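Local coordinates for protein Bd0816 (Bdellovibrio bacteriovorus HD100, PDB 5CER) that probably acts as a serine-type D-Ala-D-Ala carboxypeptidase of the peptidase S13 family, at residues A[101-106]-A[180-185]; A[56-61]-A[68-73]; A[334-339]-A[371-376]. The protein carries 2 engineered substitutions. All blocks are in the same frame, centred on the assembly; numbering follows the deposited sequence.

Contact 1 of 3, residues A[101-106]-A[180-185]; sequences NLTFDE and SFLPKN
Leu102 O takes the backbone N-H of Ser180 (N to O, 3.0 Å) where strand 98-104 of a mixed beta sheet is flanked by strand 175-181, the parallel strand at one border of that sheet within the chain. Thr103 comes next. Its CB lies 3.7 Å from CB of Leu182, the two side chains standing next to each other with their ends turned alike, while OG1, placed between the backbone N and the carbonyl carbon (chi1 68°), borders CD2 of Leu182 and bonds to His70 ND1 on the strand beyond.

Phe104 N reaches Ser180 O only weakly, at 3.3 Å; the next bond is firmer: Leu182 N meets Phe104 O at 2.9 Å in an almost straight line (177°). The Phe104 ring has CA of Phe181 over one face, set toward the rim, in a CH-pi contact. The two phenyl rings meet obliquely, their planes 57° apart, with Phe104 CE1 3.8 Å from Phe181 CD1; Val137, Ile138 and Leu141 of helix 130-145 also touch Phe104.

Beyond the strand, Asp105 lies beside Lys184, its OD2 3.7 Å from CB of that lysine. The pairing is not ionic, because Lys184 NZ stays 6.1 Å from Asp105 OD2, and OD1 of the aspartate is instead taken by the backbone N of Asn107 and of Gly73. Glu106 crosses Lys184 roughly at right angles. Its chain bends at chi2 to bring the carboxylate round to the start of the 3-10 segment that begins at Lys184, where OE1 accepts Lys184 N on its syn side at 3.0 Å.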
loop_
_atom_site.group_PDB
_atom_site.type_symbol
_atom_site.label_atom_id
_atom_site.label_comp_id
_atom_site.label_asym_id
_atom_site.label_seq_id
_atom_site.Cartn_x
_atom_site.Cartn_y
_atom_site.Cartn_z
ATOM N N ASN A 101 -20.956 -8.873 -30.766
ATOM C CA ASN A 101 -20.001 -9.925 -30.440
ATOM C C ASN A 101 -18.718 -9.297 -29.934
ATOM O O ASN A 101 -18.009 -8.604 -30.676
ATOM C CB ASN A 101 -19.640 -10.759 -31.669
ATOM C CG ASN A 101 -20.768 -11.606 -32.183
ATOM O OD1 ASN A 101 -20.827 -11.899 -33.389
ATOM N ND2 ASN A 101 -21.687 -11.949 -31.330
ATOM N N LEU A 102 -18.438 -9.554 -28.661
ATOM C CA LEU A 102 -17.237 -9.105 -28.032
ATOM C C LEU A 102 -16.334 -10.345 -27.901
ATOM O O LEU A 102 -16.604 -11.246 -27.121
ATOM C CB LEU A 102 -17.566 -8.464 -26.682
ATOM C CG LEU A 102 -16.543 -7.505 -26.048
ATOM C CD1 LEU A 102 -17.025 -6.458 -25.034
ATOM C CD2 LEU A 102 -15.603 -8.426 -25.381
ATOM N N THR A 103 -15.256 -10.364 -28.660
ATOM C CA THR A 103 -14.213 -11.356 -28.485
ATOM C C THR A 103 -12.964 -10.707 -27.908
ATOM O O THR A 103 -12.836 -9.477 -27.906
ATOM C CB THR A 103 -13.897 -12.058 -29.824
ATOM O OG1 THR A 103 -13.286 -11.142 -30.746
ATOM C CG2 THR A 103 -15.155 -12.599 -30.448
ATOM N N PHE A 104 -12.064 -11.529 -27.365
ATOM C CA PHE A 104 -10.796 -11.050 -26.799
ATOM C C PHE A 104 -9.762 -12.150 -26.914
ATOM O O PHE A 104 -10.102 -13.352 -26.865
ATOM C CB PHE A 104 -10.976 -10.611 -25.330
ATOM C CG PHE A 104 -11.319 -11.748 -24.398
ATOM C CD1 PHE A 104 -10.318 -12.505 -23.798
ATOM C CD2 PHE A 104 -12.641 -12.124 -24.205
ATOM C CE1 PHE A 104 -10.612 -13.575 -22.986
ATOM C CE2 PHE A 104 -12.943 -13.209 -23.389
ATOM C CZ PHE A 104 -11.914 -13.932 -22.768
ATOM N N ASP A 105 -8.499 -11.749 -27.039
ATOM C CA ASP A 105 -7.384 -12.685 -27.223
ATOM C C ASP A 105 -6.643 -13.008 -25.891
ATOM O O ASP A 105 -7.002 -12.525 -24.796
ATOM C CB ASP A 105 -6.451 -12.199 -28.363
ATOM C CG ASP A 105 -5.490 -11.086 -27.950
ATOM O OD1 ASP A 105 -5.341 -10.794 -26.747
ATOM O OD2 ASP A 105 -4.829 -10.527 -28.857
ATOM N N GLU A 106 -5.587 -13.809 -25.989
ATOM C CA GLU A 106 -4.861 -14.325 -24.799
ATOM C C GLU A 106 -4.109 -13.313 -23.974
ATOM O O GLU A 106 -3.660 -13.618 -22.878
ATOM C CB GLU A 106 -3.886 -15.454 -25.204
ATOM C CG GLU A 106 -2.797 -15.093 -26.212
ATOM C CD GLU A 106 -3.178 -15.367 -27.654
ATOM O OE1 GLU A 106 -4.389 -15.291 -28.002
ATOM O OE2 GLU A 106 -2.254 -15.669 -28.449
ATOM N N SER A 180 -16.958 -13.960 -25.911
ATOM C CA SER A 180 -16.198 -15.201 -25.976
ATOM C C SER A 180 -14.739 -14.977 -26.306
ATOM O O SER A 180 -14.343 -13.902 -26.777
ATOM C CB SER A 180 -16.806 -16.166 -26.981
ATOM O OG SER A 180 -16.851 -15.576 -28.250
ATOM N N PHE A 181 -13.938 -15.998 -25.998
ATOM C CA PHE A 181 -12.492 -15.980 -26.225
ATOM C C PHE A 181 -12.231 -16.253 -27.695
ATOM O O PHE A 181 -12.893 -17.108 -28.280
ATOM C CB PHE A 181 -11.815 -17.043 -25.350
ATOM C CG PHE A 181 -10.348 -17.232 -25.633
ATOM C CD1 PHE A 181 -9.441 -16.199 -25.410
ATOM C CD2 PHE A 181 -9.868 -18.459 -26.104
ATOM C CE1 PHE A 181 -8.085 -16.376 -25.653
ATOM C CE2 PHE A 181 -8.516 -18.631 -26.357
ATOM C CZ PHE A 181 -7.625 -17.583 -26.132
ATOM N N LEU A 182 -11.278 -15.532 -28.281
ATOM C CA LEU A 182 -10.831 -15.788 -29.648
ATOM C C LEU A 182 -9.337 -15.522 -29.734
ATOM O O LEU A 182 -8.933 -14.362 -29.667
ATOM C CB LEU A 182 -11.579 -14.891 -30.628
ATOM C CG LEU A 182 -11.216 -14.992 -32.114
ATOM C CD1 LEU A 182 -11.384 -16.424 -32.616
ATOM C CD2 LEU A 182 -12.070 -14.045 -32.942
ATOM N N PRO A 183 -8.509 -16.585 -29.850
ATOM C CA PRO A 183 -7.050 -16.385 -29.853
ATOM C C PRO A 183 -6.617 -15.448 -30.951
ATOM O O PRO A 183 -7.273 -15.358 -32.004
ATOM C CB PRO A 183 -6.471 -17.791 -30.095
ATOM C CG PRO A 183 -7.581 -18.749 -29.788
ATOM C CD PRO A 183 -8.883 -18.012 -29.907
ATOM N N LYS A 184 -5.493 -14.781 -30.719
ATOM C CA LYS A 184 -4.920 -13.870 -31.709
ATOM C C LYS A 184 -4.606 -14.610 -33.025
ATOM O O LYS A 184 -4.805 -14.057 -34.099
ATOM C CB LYS A 184 -3.680 -13.150 -31.137
ATOM C CG LYS A 184 -2.952 -12.241 -32.147
ATOM C CD LYS A 184 -1.702 -11.581 -31.579
ATOM C CE LYS A 184 -1.151 -10.530 -32.545
ATOM N NZ LYS A 184 0.265 -10.223 -32.212
ATOM N N ASN A 185 -4.135 -15.850 -32.921
ATOM C CA ASN A 185 -3.940 -16.718 -34.091
ATOM C C ASN A 185 -5.086 -16.824 -35.070
ATOM O O ASN A 185 -4.867 -16.960 -36.269
ATOM C CB ASN A 185 -3.617 -18.147 -33.650
ATOM C CG ASN A 185 -2.117 -18.449 -33.740
ATOM O OD1 ASN A 185 -1.634 -19.448 -34.322
ATOM N ND2 ASN A 185 -1.362 -17.534 -33.186
#

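Contact 2 of 3, residues A[56-61]-A[68-73]; sequences VLHLTP and DLHVEG
His58 and Glu72 join their side chains across a beta hairpin, strands 54-61 and 67-72, which run antiparallel with neighbouring side chains alternating between the two faces of the sheet. The imidazole NE2 donates to Glu72 OE1 at 3.1 Å, and the bond is nearly straight (171°). Ring and carboxylate are close to coplanar, 14° apart, and the oxygen is met nearly along its C-O axis. With CG of His58 anti to its carbonyl carbon (chi1 -68°), the ring lies along the strand toward Glu72, and His70 O sits at its edge, 3.6 Å from CD2 of His58. Tyr187 meets this ring and stacks on that of His70.

Glu72 is also paired with Val56 by backbone bonds in both directions, and its OE1 comes within 3.8 Å of Val56 CB. Asp68 closes the other end through a hydrogen-bonded pair with Thr60, Asp68 N lying 2.8 Å from Thr60 O; its OD1 serves the adjoining strand, accepting Asn101 N.

On the opposite face the hairpin is apolar. Leu57, Leu59, Leu69 and Val71 pack there, and CD1 of Leu69 reaches CB of Leu57 at 3.8 Å.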
loop_
_atom_site.group_PDB
_atom_site.type_symbol
_atom_site.label_atom_id
_atom_site.label_comp_id
_atom_site.label_asym_id
_atom_site.label_seq_id
_atom_site.Cartn_x
_atom_site.Cartn_y
_atom_site.Cartn_z
ATOM N N VAL A 56 -5.450 -2.812 -28.230
ATOM C CA VAL A 56 -6.052 -2.482 -29.533
ATOM C C VAL A 56 -7.489 -3.058 -29.633
ATOM O O VAL A 56 -7.744 -4.212 -29.306
ATOM C CB VAL A 56 -5.188 -2.950 -30.719
ATOM C CG1 VAL A 56 -5.761 -2.443 -32.029
ATOM C CG2 VAL A 56 -3.764 -2.456 -30.564
ATOM N N LEU A 57 -8.409 -2.195 -30.066
ATOM C CA LEU A 57 -9.825 -2.485 -30.120
ATOM C C LEU A 57 -10.201 -2.444 -31.603
ATOM O O LEU A 57 -10.027 -1.425 -32.270
ATOM C CB LEU A 57 -10.607 -1.434 -29.327
ATOM C CG LEU A 57 -10.145 -1.173 -27.895
ATOM C CD1 LEU A 57 -10.757 0.080 -27.350
ATOM C CD2 LEU A 57 -10.471 -2.341 -26.987
ATOM N N HIS A 58 -10.725 -3.557 -32.096
ATOM C CA HIS A 58 -11.054 -3.806 -33.503
ATOM C C HIS A 58 -12.584 -3.793 -33.615
ATOM O O HIS A 58 -13.250 -4.712 -33.163
ATOM C CB HIS A 58 -10.457 -5.160 -33.921
ATOM C CG HIS A 58 -8.968 -5.149 -33.959
ATOM N ND1 HIS A 58 -8.258 -4.613 -35.012
ATOM C CD2 HIS A 58 -8.052 -5.564 -33.059
ATOM C CE1 HIS A 58 -6.966 -4.714 -34.763
ATOM N NE2 HIS A 58 -6.815 -5.282 -33.581
ATOM N N LEU A 59 -13.107 -2.716 -34.179
ATOM C CA LEU A 59 -14.524 -2.398 -34.172
ATOM C C LEU A 59 -15.071 -2.556 -35.592
ATOM O O LEU A 59 -14.599 -1.892 -36.539
ATOM C CB LEU A 59 -14.682 -0.970 -33.664
ATOM C CG LEU A 59 -14.687 -0.855 -32.146
ATOM C CD1 LEU A 59 -13.901 0.368 -31.695
ATOM C CD2 LEU A 59 -16.084 -0.795 -31.562
ATOM N N THR A 60 -16.038 -3.467 -35.757
ATOM C CA THR A 60 -16.614 -3.762 -37.057
ATOM C C THR A 60 -18.130 -3.543 -36.992
ATOM O O THR A 60 -18.788 -4.172 -36.176
ATOM C CB THR A 60 -16.292 -5.230 -37.458
ATOM O OG1 THR A 60 -14.881 -5.468 -37.396
ATOM C CG2 THR A 60 -16.820 -5.566 -38.843
ATOM N N PRO A 61 -18.693 -2.682 -37.871
ATOM C CA PRO A 61 -20.156 -2.528 -37.882
ATOM C C PRO A 61 -20.949 -3.795 -38.238
ATOM O O PRO A 61 -20.551 -4.558 -39.143
ATOM C CB PRO A 61 -20.423 -1.438 -38.931
ATOM C CG PRO A 61 -19.111 -0.952 -39.417
ATOM C CD PRO A 61 -18.016 -1.778 -38.833
ATOM N N ASP A 68 -19.349 -5.168 -33.631
ATOM C CA ASP A 68 -18.578 -6.273 -33.084
ATOM C C ASP A 68 -17.247 -5.659 -32.616
ATOM O O ASP A 68 -16.757 -4.683 -33.203
ATOM C CB ASP A 68 -18.300 -7.377 -34.111
ATOM C CG ASP A 68 -19.547 -8.238 -34.459
ATOM O OD1 ASP A 68 -20.503 -8.272 -33.682
ATOM O OD2 ASP A 68 -19.553 -8.866 -35.538
ATOM N N LEU A 69 -16.685 -6.241 -31.566
ATOM C CA LEU A 69 -15.437 -5.796 -30.988
ATOM C C LEU A 69 -14.504 -7.011 -30.739
ATOM O O LEU A 69 -14.876 -7.963 -30.048
ATOM C CB LEU A 69 -15.714 -5.087 -29.663
ATOM C CG LEU A 69 -14.530 -4.697 -28.772
ATOM C CD1 LEU A 69 -13.419 -3.999 -29.556
ATOM C CD2 LEU A 69 -15.039 -3.759 -27.697
ATOM N N HIS A 70 -13.294 -6.963 -31.287
ATOM C CA HIS A 70 -12.236 -7.887 -30.880
ATOM C C HIS A 70 -11.169 -7.097 -30.117
ATOM O O HIS A 70 -10.607 -6.133 -30.655
ATOM C CB HIS A 70 -11.592 -8.599 -32.078
ATOM C CG HIS A 70 -10.488 -9.520 -31.678
ATOM N ND1 HIS A 70 -10.716 -10.682 -30.976
ATOM C CD2 HIS A 70 -9.144 -9.429 -31.832
ATOM C CE1 HIS A 70 -9.563 -11.277 -30.719
ATOM N NE2 HIS A 70 -8.592 -10.550 -31.246
ATOM N N VAL A 71 -10.877 -7.518 -28.882
ATOM C CA VAL A 71 -9.866 -6.874 -28.067
ATOM C C VAL A 71 -8.584 -7.633 -28.257
ATOM O O VAL A 71 -8.472 -8.822 -27.882
ATOM C CB VAL A 71 -10.253 -6.893 -26.565
ATOM C CG1 VAL A 71 -9.251 -6.088 -25.738
ATOM C CG2 VAL A 71 -11.674 -6.358 -26.375
ATOM N N GLU A 72 -7.602 -6.937 -28.817
ATOM C CA GLU A 72 -6.245 -7.436 -28.899
ATOM C C GLU A 72 -5.521 -6.876 -27.677
ATOM O O GLU A 72 -5.278 -5.692 -27.591
ATOM C CB GLU A 72 -5.583 -6.990 -30.183
ATOM C CG GLU A 72 -4.162 -7.477 -30.375
ATOM C CD GLU A 72 -3.481 -6.840 -31.561
ATOM O OE1 GLU A 72 -4.161 -6.179 -32.341
ATOM O OE2 GLU A 72 -2.257 -7.001 -31.723
ATOM N N GLY A 73 -5.121 -7.759 -26.770
ATOM C CA GLY A 73 -4.605 -7.369 -25.432
ATOM C C GLY A 73 -3.136 -6.992 -25.413
ATOM O O GLY A 73 -2.380 -7.423 -26.280
#

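Contact 3 of 3, residues A[334-339]-A[371-376]; sequences ISTKEG and QLINKR
Thr336 OG1 is held by two bonds: it donates to Gly339 O at 2.7 Å and accepts the backbone N of Glu338 at 3.1 Å as an ST turn. Across the contact, CB of Arg376 packs against the same oxygen, 3.5 Å from Thr336 OG1. The hydroxyl sits between the backbone N and the carbonyl carbon (chi1 76°), and it approaches Gly339 O in the carbonyl plane, on a lone pair. Gly339 N to Thr336 O closes the type I turn that links strands 327-336 and 339-348; Thr336 N and OG1 both return bonds to Gly339 O.

The last turn of helix 356-375 packs against this corner, and an antiparallel sheet covered by such a helix is consistent with the penicillin-binding protein/beta-lactamase fold of the S13 family. Ile334 sets its CD1 against both Leu372 and Ile373, 3.9 Å from CB of Leu372 and equally far from CG1 of Ile373. Arg376 has the largest area buried by the contact. Its CB and backbone carbonyl face Thr336 and the turn, and Glu338 N reaches Arg376 O in a weak bond at 3.5 Å. The side chain runs extended, back alongside the helix, so that NH1 donates to Leu372 O at 2.9 Å almost in the guanidinium plane. Phe341 adds a cation-pi contact.

Glu338 lays its carboxylate over CA and CG of Arg376, but its OE1 remains 5.4 Å from Arg376 NE. Farther round the helix, Gln371 and Asn374 bond to the backbone of a neighbouring subunit. Cohesion across the contact therefore comes chiefly from van der Waals packing, part apolar and part polar groups lying on Arg376, with one weak hydrogen bond; the Glu338 and Arg376 charges probably add only a modest attraction.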
loop_
_atom_site.group_PDB
_atom_site.type_symbol
_atom_site.label_atom_id
_atom_site.label_comp_id
_atom_site.label_asym_id
_atom_site.label_seq_id
_atom_site.Cartn_x
_atom_site.Cartn_y
_atom_site.Cartn_z
ATOM N N ILE A 334 15.837 8.586 2.845
ATOM C CA ILE A 334 15.500 9.680 3.747
ATOM C C ILE A 334 16.272 10.873 3.250
ATOM O O ILE A 334 17.433 10.745 2.770
ATOM C CB ILE A 334 15.857 9.348 5.208
ATOM C CG1 ILE A 334 17.318 8.904 5.384
ATOM C CG2 ILE A 334 14.917 8.248 5.752
ATOM C CD1 ILE A 334 17.721 8.679 6.860
ATOM N N SER A 335 15.650 12.036 3.354
ATOM C CA SER A 335 16.277 13.277 2.944
ATOM C C SER A 335 16.574 14.058 4.232
ATOM O O SER A 335 15.665 14.389 4.942
ATOM C CB SER A 335 15.338 14.062 2.040
ATOM O OG SER A 335 15.734 15.417 1.941
ATOM N N THR A 336 17.845 14.380 4.444
ATOM C CA THR A 336 18.342 14.991 5.659
ATOM C C THR A 336 19.242 16.145 5.300
ATOM O O THR A 336 19.660 16.295 4.147
ATOM C CB THR A 336 19.193 13.987 6.457
ATOM O OG1 THR A 336 20.489 13.824 5.852
ATOM C CG2 THR A 336 18.512 12.627 6.531
ATOM N N LYS A 337 19.600 16.943 6.299
ATOM C CA LYS A 337 20.526 18.055 6.078
ATOM C C LYS A 337 21.930 17.627 5.625
ATOM O O LYS A 337 22.690 18.466 5.182
ATOM C CB LYS A 337 20.574 18.978 7.313
ATOM C CG LYS A 337 19.254 19.689 7.548
ATOM C CD LYS A 337 19.353 20.812 8.567
ATOM C CE LYS A 337 17.990 21.407 8.943
ATOM N NZ LYS A 337 17.217 20.496 9.864
ATOM N N GLU A 338 22.300 16.357 5.793
ATOM C CA GLU A 338 23.562 15.825 5.263
ATOM C C GLU A 338 23.387 15.090 3.924
ATOM O O GLU A 338 24.292 14.367 3.512
ATOM C CB GLU A 338 24.201 14.890 6.265
ATOM C CG GLU A 338 24.677 15.596 7.518
ATOM C CD GLU A 338 25.170 14.639 8.571
ATOM O OE1 GLU A 338 25.440 13.460 8.231
ATOM O OE2 GLU A 338 25.282 15.046 9.743
ATOM N N GLY A 339 22.227 15.239 3.278
ATOM C CA GLY A 339 21.956 14.620 1.990
ATOM C C GLY A 339 20.920 13.536 2.105
ATOM O O GLY A 339 20.330 13.317 3.185
ATOM N N GLN A 371 15.591 8.060 14.248
ATOM C CA GLN A 371 16.924 8.051 14.806
ATOM C C GLN A 371 17.977 8.283 13.730
ATOM O O GLN A 371 18.881 9.143 13.903
ATOM C CB GLN A 371 17.162 6.744 15.544
ATOM C CG GLN A 371 18.418 6.746 16.434
ATOM C CD GLN A 371 18.490 7.933 17.429
ATOM O OE1 GLN A 371 17.518 8.248 18.122
ATOM N NE2 GLN A 371 19.662 8.572 17.504
ATOM N N LEU A 372 17.837 7.583 12.599
ATOM C CA LEU A 372 18.757 7.779 11.481
ATOM C C LEU A 372 18.706 9.216 11.001
ATOM O O LEU A 372 19.750 9.833 10.747
ATOM C CB LEU A 372 18.366 6.900 10.307
ATOM C CG LEU A 372 18.534 5.389 10.376
ATOM C CD1 LEU A 372 18.098 4.689 9.110
ATOM C CD2 LEU A 372 19.978 4.977 10.706
ATOM N N ILE A 373 17.505 9.781 10.920
ATOM C CA ILE A 373 17.370 11.209 10.569
ATOM C C ILE A 373 18.079 12.135 11.600
ATOM O O ILE A 373 18.829 13.028 11.198
ATOM C CB ILE A 373 15.897 11.599 10.323
ATOM C CG1 ILE A 373 15.428 10.907 9.028
ATOM C CG2 ILE A 373 15.725 13.100 10.215
ATOM C CD1 ILE A 373 13.914 10.956 8.825
ATOM N N ASN A 374 17.842 11.914 12.887
ATOM C CA ASN A 374 18.487 12.668 13.932
ATOM C C ASN A 374 19.989 12.733 13.777
ATOM O O ASN A 374 20.564 13.818 13.877
ATOM C CB ASN A 374 18.161 12.081 15.302
ATOM C CG ASN A 374 16.701 12.272 15.706
ATOM O OD1 ASN A 374 16.027 13.218 15.258
ATOM N ND2 ASN A 374 16.244 11.455 16.646
ATOM N N LYS A 375 20.602 11.575 13.553
ATOM C CA LYS A 375 22.041 11.447 13.404
ATOM C C LYS A 375 22.587 12.052 12.118
ATOM O O LYS A 375 23.780 12.267 12.003
ATOM C CB LYS A 375 22.438 9.969 13.421
ATOM C CG LYS A 375 22.270 9.278 14.747
ATOM C CD LYS A 375 23.250 9.835 15.784
ATOM C CE LYS A 375 23.506 8.867 16.923
ATOM N NZ LYS A 375 24.781 9.228 17.611
ATOM N N ARG A 376 21.722 12.323 11.165
ATOM C CA ARG A 376 22.103 13.064 9.965
ATOM C C ARG A 376 21.605 14.541 9.956
ATOM O O ARG A 376 21.337 15.146 8.900
ATOM C CB ARG A 376 21.646 12.249 8.757
ATOM C CG ARG A 376 22.557 11.065 8.557
ATOM C CD ARG A 376 21.869 9.906 7.924
ATOM N NE ARG A 376 22.751 8.740 8.041
ATOM C CZ ARG A 376 22.823 7.923 9.105
ATOM N NH1 ARG A 376 22.054 8.104 10.180
ATOM N NH2 ARG A 376 23.679 6.901 9.103
#

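In the fold
Contacts 1 and 2 belong to one mixed sheet, their centres 9 Å apart, and strands 98-104 and 67-72 lie side by side in it. Contact 2 is buried and regular, with bonds in both directions along the hairpin; contact 1, at the border strand, is partly buried, and its backbone bonds give way to one carboxylate-to-backbone bond. They meet directly, Thr103 N lying 2.8 Å from Leu69 O in a probable hydrogen bond. Contact 3 is far away, about 54 Å centre to centre from either, on the opposite side of the chain's centre. Partly buried, it joins helix to antiparallel sheet beside a subunit interface and relies on side-chain packing, where contact 2 rests on strand bonding and contact 1 mixes backbone bonds with aromatic packing.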